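Phospholyase (Arthrobacter aurescens, PDB 5G4I) acts as a pyridoxal-phosphate-dependent phospholyase while sharing the family of class III transaminases. Local coordinates at residues P72-A77 and L323-Y328; Y79-T84 and N315-A320; V140-F145 and V214-P219; L154-T159 and G168-A173. All blocks are in the same frame, centred on the assembly; numbering follows the deposited sequence.

Interaction 1. Residues P72-A77 and L323-Y328; sequences PAVADA and LAVLRY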
# COMPACT_ATOMS: atom_id res chain seq x y z
N PRO A 72 -9.11 -23.19 -3.07
CA PRO A 72 -8.31 -23.61 -4.22
C PRO A 72 -8.59 -22.92 -5.52
O PRO A 72 -7.67 -22.86 -6.40
CB PRO A 72 -8.57 -25.14 -4.30
CG PRO A 72 -9.91 -25.33 -3.63
CD PRO A 72 -10.00 -24.25 -2.55
N ALA A 73 -9.79 -22.41 -5.72
CA ALA A 73 -10.04 -21.60 -6.92
C ALA A 73 -9.23 -20.32 -6.93
O ALA A 73 -8.71 -19.86 -8.01
CB ALA A 73 -11.49 -21.23 -7.00
N VAL A 74 -9.10 -19.66 -5.77
CA VAL A 74 -8.24 -18.47 -5.72
C VAL A 74 -6.75 -18.79 -5.94
O VAL A 74 -6.06 -18.15 -6.71
CB VAL A 74 -8.44 -17.67 -4.36
CG1 VAL A 74 -7.52 -16.46 -4.31
CG2 VAL A 74 -9.88 -17.22 -4.20
N ALA A 75 -6.29 -19.87 -5.32
CA ALA A 75 -4.90 -20.27 -5.47
C ALA A 75 -4.57 -20.60 -6.94
O ALA A 75 -3.53 -20.17 -7.47
CB ALA A 75 -4.60 -21.49 -4.61
N ASP A 76 -5.46 -21.37 -7.60
CA ASP A 76 -5.26 -21.75 -9.01
C ASP A 76 -5.24 -20.53 -9.91
O ASP A 76 -4.41 -20.40 -10.87
CB ASP A 76 -6.35 -22.75 -9.45
CG ASP A 76 -6.17 -24.09 -8.84
OD1 ASP A 76 -5.13 -24.46 -8.26
OD2 ASP A 76 -7.11 -24.86 -8.92
N ALA A 77 -6.16 -19.55 -9.69
CA ALA A 77 -6.22 -18.38 -10.55
C ALA A 77 -4.92 -17.55 -10.44
O ALA A 77 -4.36 -17.06 -11.47
CB ALA A 77 -7.42 -17.48 -10.19
N LEU A 323 -10.87 -11.26 -9.19
CA LEU A 323 -11.93 -11.87 -10.02
C LEU A 323 -12.36 -13.22 -9.41
O LEU A 323 -13.56 -13.54 -9.38
CB LEU A 323 -11.41 -12.04 -11.45
CG LEU A 323 -11.51 -10.91 -12.43
CD1 LEU A 323 -10.51 -11.20 -13.60
CD2 LEU A 323 -13.02 -10.81 -12.89
N ALA A 324 -11.39 -14.02 -8.94
CA ALA A 324 -11.74 -15.33 -8.33
C ALA A 324 -12.54 -15.25 -7.06
O ALA A 324 -13.47 -16.08 -6.80
CB ALA A 324 -10.48 -16.15 -8.13
N VAL A 325 -12.29 -14.21 -6.26
CA VAL A 325 -13.10 -13.95 -5.05
C VAL A 325 -14.56 -13.65 -5.42
O VAL A 325 -15.51 -14.23 -4.83
CB VAL A 325 -12.50 -12.85 -4.13
CG1 VAL A 325 -13.48 -12.43 -3.03
CG2 VAL A 325 -11.20 -13.40 -3.55
N LEU A 326 -14.76 -12.71 -6.39
CA LEU A 326 -16.11 -12.38 -6.79
C LEU A 326 -16.83 -13.54 -7.46
O LEU A 326 -18.01 -13.81 -7.16
CB LEU A 326 -16.12 -11.17 -7.75
CG LEU A 326 -15.84 -9.76 -7.19
CD1 LEU A 326 -15.72 -8.71 -8.34
CD2 LEU A 326 -16.87 -9.36 -6.16
N ARG A 327 -16.11 -14.30 -8.30
CA ARG A 327 -16.73 -15.45 -8.99
C ARG A 327 -17.19 -16.50 -7.94
O ARG A 327 -18.28 -17.09 -8.04
CB ARG A 327 -15.82 -16.07 -10.05
CG ARG A 327 -16.48 -17.33 -10.60
N TYR A 328 -16.33 -16.82 -6.95
CA TYR A 328 -16.67 -17.79 -5.95
C TYR A 328 -17.80 -17.40 -5.08
O TYR A 328 -18.79 -18.16 -4.84
CB TYR A 328 -15.42 -18.20 -5.09
CG TYR A 328 -15.63 -19.37 -4.21
CD1 TYR A 328 -16.18 -19.25 -2.90
CD2 TYR A 328 -15.23 -20.66 -4.65
CE1 TYR A 328 -16.40 -20.37 -2.13
CE2 TYR A 328 -15.47 -21.77 -3.85
CZ TYR A 328 -16.03 -21.59 -2.62
OH TYR A 328 -16.26 -22.71 -1.75

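Interaction 2. Residues Y79-T84 and N315-A320; sequences YQQLLT and NPVSSA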
# COMPACT_ATOMS: atom_id res chain seq x y z
N TYR A 79 -1.83 -18.63 -9.43
CA TYR A 79 -0.71 -19.41 -9.98
C TYR A 79 -0.72 -19.43 -11.53
O TYR A 79 0.33 -19.19 -12.20
CB TYR A 79 -0.79 -20.85 -9.46
CG TYR A 79 0.39 -21.73 -9.92
CD1 TYR A 79 1.70 -21.46 -9.55
CD2 TYR A 79 0.14 -22.83 -10.69
CE1 TYR A 79 2.77 -22.29 -9.90
CE2 TYR A 79 1.19 -23.62 -11.14
CZ TYR A 79 2.48 -23.34 -10.72
OH TYR A 79 3.60 -24.14 -11.11
N GLN A 80 -1.90 -19.68 -12.15
CA GLN A 80 -1.98 -19.68 -13.63
C GLN A 80 -1.54 -18.34 -14.21
O GLN A 80 -0.79 -18.30 -15.21
CB GLN A 80 -3.36 -20.11 -14.16
CG GLN A 80 -3.60 -21.58 -13.79
CD GLN A 80 -5.00 -22.13 -13.85
OE1 GLN A 80 -5.76 -21.68 -14.63
NE2 GLN A 80 -5.28 -23.21 -13.09
N GLN A 81 -1.94 -17.21 -13.58
CA GLN A 81 -1.46 -15.91 -14.07
C GLN A 81 0.02 -15.71 -13.82
O GLN A 81 0.70 -15.09 -14.67
CB GLN A 81 -2.30 -14.77 -13.54
CG GLN A 81 -2.07 -13.43 -14.22
CD GLN A 81 -2.46 -13.40 -15.72
OE1 GLN A 81 -3.58 -13.85 -16.11
NE2 GLN A 81 -1.60 -12.84 -16.55
N LEU A 82 0.56 -16.22 -12.71
CA LEU A 82 1.97 -16.12 -12.46
C LEU A 82 2.87 -16.90 -13.49
O LEU A 82 4.04 -16.58 -13.61
CB LEU A 82 2.34 -16.61 -11.04
CG LEU A 82 1.96 -15.62 -9.92
CD1 LEU A 82 1.93 -16.32 -8.53
CD2 LEU A 82 2.97 -14.44 -9.82
N LEU A 83 2.25 -17.90 -14.12
CA LEU A 83 2.96 -18.65 -15.27
C LEU A 83 2.80 -17.94 -16.56
O LEU A 83 3.36 -18.40 -17.58
CB LEU A 83 2.44 -20.09 -15.36
CG LEU A 83 2.77 -20.96 -14.19
CD1 LEU A 83 2.13 -22.36 -14.32
CD2 LEU A 83 4.25 -21.09 -13.93
N THR A 84 2.09 -16.83 -16.61
CA THR A 84 1.74 -16.12 -17.86
C THR A 84 2.46 -14.79 -17.97
O THR A 84 3.46 -14.65 -18.72
CB THR A 84 0.20 -16.00 -17.97
OG1 THR A 84 -0.43 -17.30 -17.85
CG2 THR A 84 -0.24 -15.38 -19.29
N ASN A 315 -2.09 -4.88 -11.35
CA ASN A 315 -1.32 -5.89 -12.06
C ASN A 315 -2.22 -7.12 -12.36
O ASN A 315 -3.25 -7.33 -11.71
CB ASN A 315 -0.04 -6.25 -11.25
CG ASN A 315 -0.31 -7.12 -10.01
OD1 ASN A 315 -0.65 -8.30 -10.10
ND2 ASN A 315 -0.15 -6.54 -8.82
N PRO A 316 -1.86 -7.99 -13.36
CA PRO A 316 -2.71 -9.05 -13.75
C PRO A 316 -2.98 -10.13 -12.65
O PRO A 316 -4.04 -10.76 -12.65
CB PRO A 316 -1.95 -9.72 -14.94
CG PRO A 316 -1.04 -8.65 -15.45
CD PRO A 316 -0.68 -7.84 -14.25
N VAL A 317 -1.97 -10.37 -11.77
CA VAL A 317 -2.10 -11.38 -10.72
C VAL A 317 -3.08 -10.94 -9.57
O VAL A 317 -4.00 -11.67 -9.17
CB VAL A 317 -0.72 -11.80 -10.19
CG1 VAL A 317 -0.87 -12.69 -8.98
CG2 VAL A 317 0.04 -12.50 -11.29
N SER A 318 -2.93 -9.68 -9.12
CA SER A 318 -3.92 -9.06 -8.24
C SER A 318 -5.34 -9.08 -8.86
O SER A 318 -6.31 -9.42 -8.15
CB SER A 318 -3.52 -7.61 -7.92
OG SER A 318 -2.35 -7.57 -7.09
N SER A 319 -5.42 -8.76 -10.15
CA SER A 319 -6.73 -8.77 -10.85
C SER A 319 -7.30 -10.18 -10.87
O SER A 319 -8.53 -10.36 -10.67
CB SER A 319 -6.55 -8.20 -12.24
OG SER A 319 -6.05 -6.84 -12.22
N ALA A 320 -6.48 -11.20 -11.16
CA ALA A 320 -6.92 -12.63 -11.15
C ALA A 320 -7.46 -13.02 -9.77
O ALA A 320 -8.50 -13.71 -9.63
CB ALA A 320 -5.80 -13.55 -11.65

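Interaction 3. Residues V140-F145 and V214-P219; sequences VLVSDF and VFLFDP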
# COMPACT_ATOMS: atom_id res chain seq x y z
N VAL A 140 -12.23 17.55 8.11
CA VAL A 140 -12.66 16.15 8.16
C VAL A 140 -13.60 15.91 9.32
O VAL A 140 -13.27 16.21 10.50
CB VAL A 140 -11.43 15.21 8.24
CG1 VAL A 140 -11.87 13.73 8.42
CG2 VAL A 140 -10.54 15.37 7.04
N LEU A 141 -14.78 15.29 9.07
CA LEU A 141 -15.68 14.77 10.11
C LEU A 141 -15.53 13.25 10.19
O LEU A 141 -15.66 12.58 9.15
CB LEU A 141 -17.14 15.12 9.74
CG LEU A 141 -17.51 16.62 9.69
CD1 LEU A 141 -18.94 16.76 9.17
CD2 LEU A 141 -17.40 17.33 10.99
N VAL A 142 -15.21 12.77 11.38
CA VAL A 142 -15.08 11.34 11.65
C VAL A 142 -15.81 11.01 12.95
O VAL A 142 -16.13 11.94 13.76
CB VAL A 142 -13.64 10.82 11.80
CG1 VAL A 142 -12.98 10.62 10.45
CG2 VAL A 142 -12.82 11.69 12.78
N SER A 143 -16.06 9.72 13.31
CA SER A 143 -16.54 9.42 14.64
C SER A 143 -15.44 9.59 15.71
O SER A 143 -14.24 9.53 15.38
CB SER A 143 -17.04 7.95 14.71
OG SER A 143 -16.08 7.11 15.23
N ASP A 144 -15.88 9.75 16.96
CA ASP A 144 -14.99 9.84 18.11
C ASP A 144 -14.42 8.53 18.60
O ASP A 144 -13.66 8.56 19.58
CB ASP A 144 -15.64 10.61 19.26
CG ASP A 144 -16.73 9.87 19.94
OD1 ASP A 144 -17.09 8.71 19.66
OD2 ASP A 144 -17.40 10.60 20.79
N PHE A 145 -14.60 7.40 17.88
CA PHE A 145 -13.85 6.17 18.22
C PHE A 145 -13.72 5.32 16.93
O PHE A 145 -14.35 4.26 16.78
CB PHE A 145 -14.47 5.42 19.42
CG PHE A 145 -13.45 4.57 20.17
CD1 PHE A 145 -12.57 5.19 21.00
CD2 PHE A 145 -13.35 3.23 19.90
CE1 PHE A 145 -11.58 4.44 21.67
CE2 PHE A 145 -12.36 2.47 20.65
CZ PHE A 145 -11.54 3.11 21.44
N VAL A 214 -14.74 16.38 3.80
CA VAL A 214 -15.38 15.04 3.82
C VAL A 214 -16.07 14.73 5.16
O VAL A 214 -15.63 15.20 6.24
CB VAL A 214 -14.39 13.89 3.58
CG1 VAL A 214 -13.68 13.99 2.26
CG2 VAL A 214 -13.43 13.70 4.63
N PHE A 215 -17.05 13.81 5.09
CA PHE A 215 -17.45 12.91 6.21
C PHE A 215 -17.03 11.49 5.79
O PHE A 215 -17.40 11.06 4.68
CB PHE A 215 -19.01 12.99 6.41
CG PHE A 215 -19.60 11.95 7.32
CD1 PHE A 215 -19.21 11.85 8.61
CD2 PHE A 215 -20.64 11.09 6.86
CE1 PHE A 215 -19.81 10.93 9.52
CE2 PHE A 215 -21.18 10.18 7.72
CZ PHE A 215 -20.81 10.09 9.04
N LEU A 216 -16.29 10.84 6.65
CA LEU A 216 -15.71 9.51 6.37
C LEU A 216 -16.22 8.58 7.47
O LEU A 216 -16.15 8.90 8.69
CB LEU A 216 -14.16 9.60 6.49
CG LEU A 216 -13.35 8.31 6.47
CD1 LEU A 216 -13.57 7.49 5.22
CD2 LEU A 216 -11.86 8.63 6.67
N PHE A 217 -16.78 7.40 7.12
CA PHE A 217 -17.43 6.51 8.12
C PHE A 217 -17.40 5.07 7.65
O PHE A 217 -17.51 4.76 6.45
CB PHE A 217 -18.90 6.95 8.43
CG PHE A 217 -19.91 6.65 7.32
CD1 PHE A 217 -19.90 7.35 6.11
CD2 PHE A 217 -20.89 5.67 7.49
CE1 PHE A 217 -20.86 7.06 5.12
CE2 PHE A 217 -21.86 5.39 6.51
CZ PHE A 217 -21.84 6.09 5.33
N ASP A 218 -17.32 4.16 8.67
CA ASP A 218 -17.64 2.72 8.52
C ASP A 218 -19.11 2.51 8.74
O ASP A 218 -19.60 2.76 9.87
CB ASP A 218 -16.82 1.92 9.56
CG ASP A 218 -17.29 0.50 9.82
OD1 ASP A 218 -18.03 -0.08 8.99
OD2 ASP A 218 -16.89 -0.04 10.92
N PRO A 219 -19.87 2.07 7.74
CA PRO A 219 -21.38 1.91 7.94
C PRO A 219 -21.82 1.03 9.11
O PRO A 219 -22.88 1.24 9.69
CB PRO A 219 -21.82 1.24 6.60
CG PRO A 219 -20.87 1.79 5.59
CD PRO A 219 -19.51 1.84 6.30
O HOH W 1 -15.45 7.74 11.16

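Interaction 4. Residues L154-T159 and G168-A173; sequences LAEITT and GAHVRA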
# COMPACT_ATOMS: atom_id res chain seq x y z
N LEU A 154 -3.97 9.94 7.74
CA LEU A 154 -4.92 9.14 8.52
C LEU A 154 -4.64 9.16 10.05
O LEU A 154 -5.55 9.18 10.87
CB LEU A 154 -5.01 7.73 7.94
CG LEU A 154 -5.62 7.65 6.52
CD1 LEU A 154 -5.37 6.26 5.88
CD2 LEU A 154 -7.09 7.99 6.44
N ALA A 155 -3.36 9.14 10.44
CA ALA A 155 -3.04 9.28 11.83
C ALA A 155 -3.56 10.57 12.45
O ALA A 155 -4.07 10.51 13.57
CB ALA A 155 -1.50 9.23 12.00
N GLU A 156 -3.51 11.65 11.66
CA GLU A 156 -4.02 12.95 12.14
C GLU A 156 -5.51 12.97 12.41
O GLU A 156 -5.99 13.96 13.06
CB GLU A 156 -3.62 14.06 11.15
CG GLU A 156 -2.09 14.32 11.09
CD GLU A 156 -1.68 15.30 10.01
OE1 GLU A 156 -2.51 15.70 9.17
OE2 GLU A 156 -0.47 15.57 9.86
N ILE A 157 -6.28 12.00 11.88
CA ILE A 157 -7.75 11.98 12.09
C ILE A 157 -8.17 10.84 13.01
O ILE A 157 -9.34 10.65 13.27
CB ILE A 157 -8.52 11.94 10.74
CG1 ILE A 157 -8.53 10.52 10.11
CG2 ILE A 157 -8.03 12.98 9.78
CD1 ILE A 157 -9.30 10.38 8.81
N THR A 158 -7.20 9.99 13.49
CA THR A 158 -7.49 8.78 14.25
C THR A 158 -7.94 9.05 15.70
O THR A 158 -7.23 9.74 16.44
CB THR A 158 -6.27 7.84 14.25
OG1 THR A 158 -5.97 7.42 12.89
CG2 THR A 158 -6.47 6.62 15.07
N THR A 159 -9.10 8.46 16.11
CA THR A 159 -9.67 8.63 17.45
C THR A 159 -9.78 7.30 18.22
O THR A 159 -9.93 7.35 19.50
CB THR A 159 -11.00 9.31 17.35
OG1 THR A 159 -11.88 8.50 16.54
CG2 THR A 159 -10.89 10.73 16.80
N GLY A 168 -5.66 16.41 14.51
CA GLY A 168 -5.47 17.60 13.68
C GLY A 168 -6.44 18.73 13.94
O GLY A 168 -7.63 18.47 14.24
N ALA A 169 -5.93 19.97 13.77
CA ALA A 169 -6.89 21.09 13.94
C ALA A 169 -7.99 21.12 12.90
O ALA A 169 -9.05 21.74 13.16
CB ALA A 169 -6.10 22.40 13.82
N HIS A 170 -7.79 20.44 11.77
CA HIS A 170 -8.79 20.37 10.69
C HIS A 170 -9.84 19.25 10.94
O HIS A 170 -10.65 18.98 10.01
CB HIS A 170 -8.11 20.17 9.32
CG HIS A 170 -7.31 18.87 9.25
ND1 HIS A 170 -6.12 18.68 9.96
CD2 HIS A 170 -7.53 17.74 8.55
CE1 HIS A 170 -5.69 17.43 9.73
NE2 HIS A 170 -6.50 16.86 8.86
N VAL A 171 -9.84 18.63 12.10
CA VAL A 171 -10.69 17.42 12.35
C VAL A 171 -11.72 17.81 13.42
O VAL A 171 -11.34 18.40 14.47
CB VAL A 171 -9.82 16.19 12.77
CG1 VAL A 171 -10.69 14.93 12.92
CG2 VAL A 171 -8.69 16.04 11.79
N ARG A 172 -12.97 17.32 13.26
CA ARG A 172 -13.94 17.27 14.33
C ARG A 172 -14.46 15.87 14.51
O ARG A 172 -14.92 15.27 13.49
CB ARG A 172 -15.11 18.29 14.14
CG ARG A 172 -14.67 19.77 14.09
CD ARG A 172 -14.12 20.30 15.44
NE ARG A 172 -13.76 21.72 15.30
CZ ARG A 172 -12.61 22.14 14.81
NH1 ARG A 172 -11.67 21.33 14.36
NH2 ARG A 172 -12.40 23.46 14.52
N ALA A 173 -14.40 15.35 15.76
CA ALA A 173 -14.90 14.01 16.10
C ALA A 173 -16.34 14.05 16.59
O ALA A 173 -16.72 14.93 17.45
CB ALA A 173 -14.01 13.44 17.13

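Interaction 1. Residues P72-A77 and L323-Y328
In the near-antiparallel pairing of helices 72-82 and 316-331, the methyl of Ala324 is pressed against a patch formed by Val74 and Ala77. Ala324 CB lies 3.9 Å from Ala77 CB. It also comes within 4.0 Å of Val74 CA, so it rests on the backbone of the facing helix itself. Ala73 and Ala77, one turn apart on helix 72-82, both direct their methyls at helix 316-331, and with side chains this short the segment axes approach to 9.0 Å at an angle of 150°. This packing lies in the class III aminotransferase dimer, where helix 72-82 also meets the second subunit: Asp76 OD1 is hydrogen-bonded to Tyr79 OH of that chain, and Ala75 packs on its Leu83. Val74 widens the contact through CG2, the branch anti to its own carbonyl carbon, which touches Val325 CG2 at 4.1 Å as the two side chains cross obliquely. At the end nearer Pro72, the ring of Tyr328 presents CD2 to Ala73 CB at 4.5 Å and is also in contact with Val67 and Asn71 in the loop leading into helix 72-82.

Interaction 2. Residues Y79-T84 and N315-A320
Gln81 and Val317 meet where the last turn of helix 72-82 packs against the N-capped start of helix 316-331. The tight part is buried. Gln81 CG, placed anti to the backbone N (chi1 -167°), lies 3.7 Å from Val317 CG2, the two side chains sliding past each other in opposite directions. A bend at chi2 then turns the glutamine across Pro316 at about a right angle, with NE2 3.5 Å from Pro316 CB. Leu82, next to Gln81 on the same helix, brings CD2 to 3.8 Å from the same Val317 CG2, so this one methyl is wedged between two side chains. The buried amide is held at both ends: OE1 is hydrogen-bonded to Arg95 NH1 and NE2 to Val85 O, which fixes which way round it lies. An alanine here would probably leave Arg95 and the Val85 carbonyl each without this partner and open a gap beside Pro316 and Val317. Packing is looser at Ala320, whose CB stands 4.2 Å from Gln81 CB. Gln80 on the helix and Leu83 just past its end are exposed, neither of which touches residues 315-320, while Leu82 also packs on Ile78 of the second subunit. On the buried side the helix start is secured by Asn315, whose OD1 accepts from Ser318 N at 2.8 Å in a nearly straight bond (173°), the donor sitting above the plane of the amide carbonyl.

Interaction 3. Residues V140-F145 and V214-P219
Leu141 uses both its backbone polar atoms on the strand formed by Val214-Phe217. Its N donates to Val214 O at 3.0 Å with an angle of 173°. Its O accepts from Leu216 N at 3.1 Å, and the same oxygen receives a CA-H...O contact from Phe215. Two residues on, the strands part and a water stands in for a direct bond: Ser143 N donates to it at 3.0 Å, and it donates to Leu216 O at 2.8 Å. The two strands are parallel neighbours inside the seven-stranded mixed sheet of the large domain, the core of fold-type I pyridoxal phosphate enzymes. The other edge of strand 140-143 is bonded too, since Val140 and Val142 make backbone hydrogen bonds with His170, Arg172 and Leu174, on and just before strand 171-174. At the end of the strand, Ser143 OG accepts from Phe145 N at 3.0 Å, an ST turn, and is also hydrogen-bonded to Glu224 OE2; Asp144 OD2 forms a salt bridge with Arg175. Apolar side chains fill both faces of the sheet. Val140 CG1 lies alongside Val214 CG2 at 4.1 Å, both side chains pointing the same way, and Val214 packs on Leu128 and Ala131 of helix 120-135, whereas Leu141 CB meets Phe215 CD1 at 4.0 Å on the face packed by helix 233-243. Leu216 touches Asn124 and His148, two residues of the cofactor pocket.

Interaction 4. Residues L154-T159 and G168-A173
Val171 CG2 is the meeting point of Glu156, Ile157 and His170. It touches Ile157 CG2 at 3.7 Å, the two side chains crossing at about a right angle, and comes within 3.6 Å of Glu156 O. Val171 CG2 also lies 3.7 Å above the centre of one face of the His170 ring, whose CG sits between the backbone N and the carbonyl carbon (chi1 61°). Glu156, extended beyond CG, reaches the ring from across the contact: its side chain crosses that of His170 at about a right angle, OE1 is 3.7 Å from His170 CE1, and the carboxylate and ring planes are 75° apart. Glu156 OE1 is 4.2 Å from His170 NE2, so any effect of the carboxylate on the imidazole is probably one of field and not of a direct bond. The contact belongs to a right-handed beta-alpha-beta crossover in which strand 140-143 leads through the short helix 152-155 to the parallel strand 171-174. Ile157 closes this unit by packing on Val140 and Val142, while Gly168 N bonds to Glu156 O at 2.9 Å with an angle of 167°, tying the Ala155-Thr158 turn to the Gly168-Val171 turn that leads into the strand. At the far end Thr159 turns CG2 to Ala173 CB, 4.1 Å away, while its OG1 is hydrogen-bonded to Ser143 O and Ser146 N.

In the fold
Interactions 1 and 2 hold the same two helices, 72-82 and 316-331, and meet where Ala77 O touches Ala320 CB; interaction 2 is buried, interaction 1 only partly, and both adjoin the second subunit. Their chemistry is mostly apolar packing, with a buried glutamine amide in interaction 2 and no hydrogen bond crossing in either. Interactions 3 and 4 share the large-domain sheet and are joined by probable hydrogen bonds from Val140 N to His170 O and between Ser143 O and Thr159 OG1. Every touching residue of interaction 3 is buried, and backbone bonds carry it, whereas interaction 4, at an outermost strand of the chain, mixes one such bond with charged and partly exposed side chains.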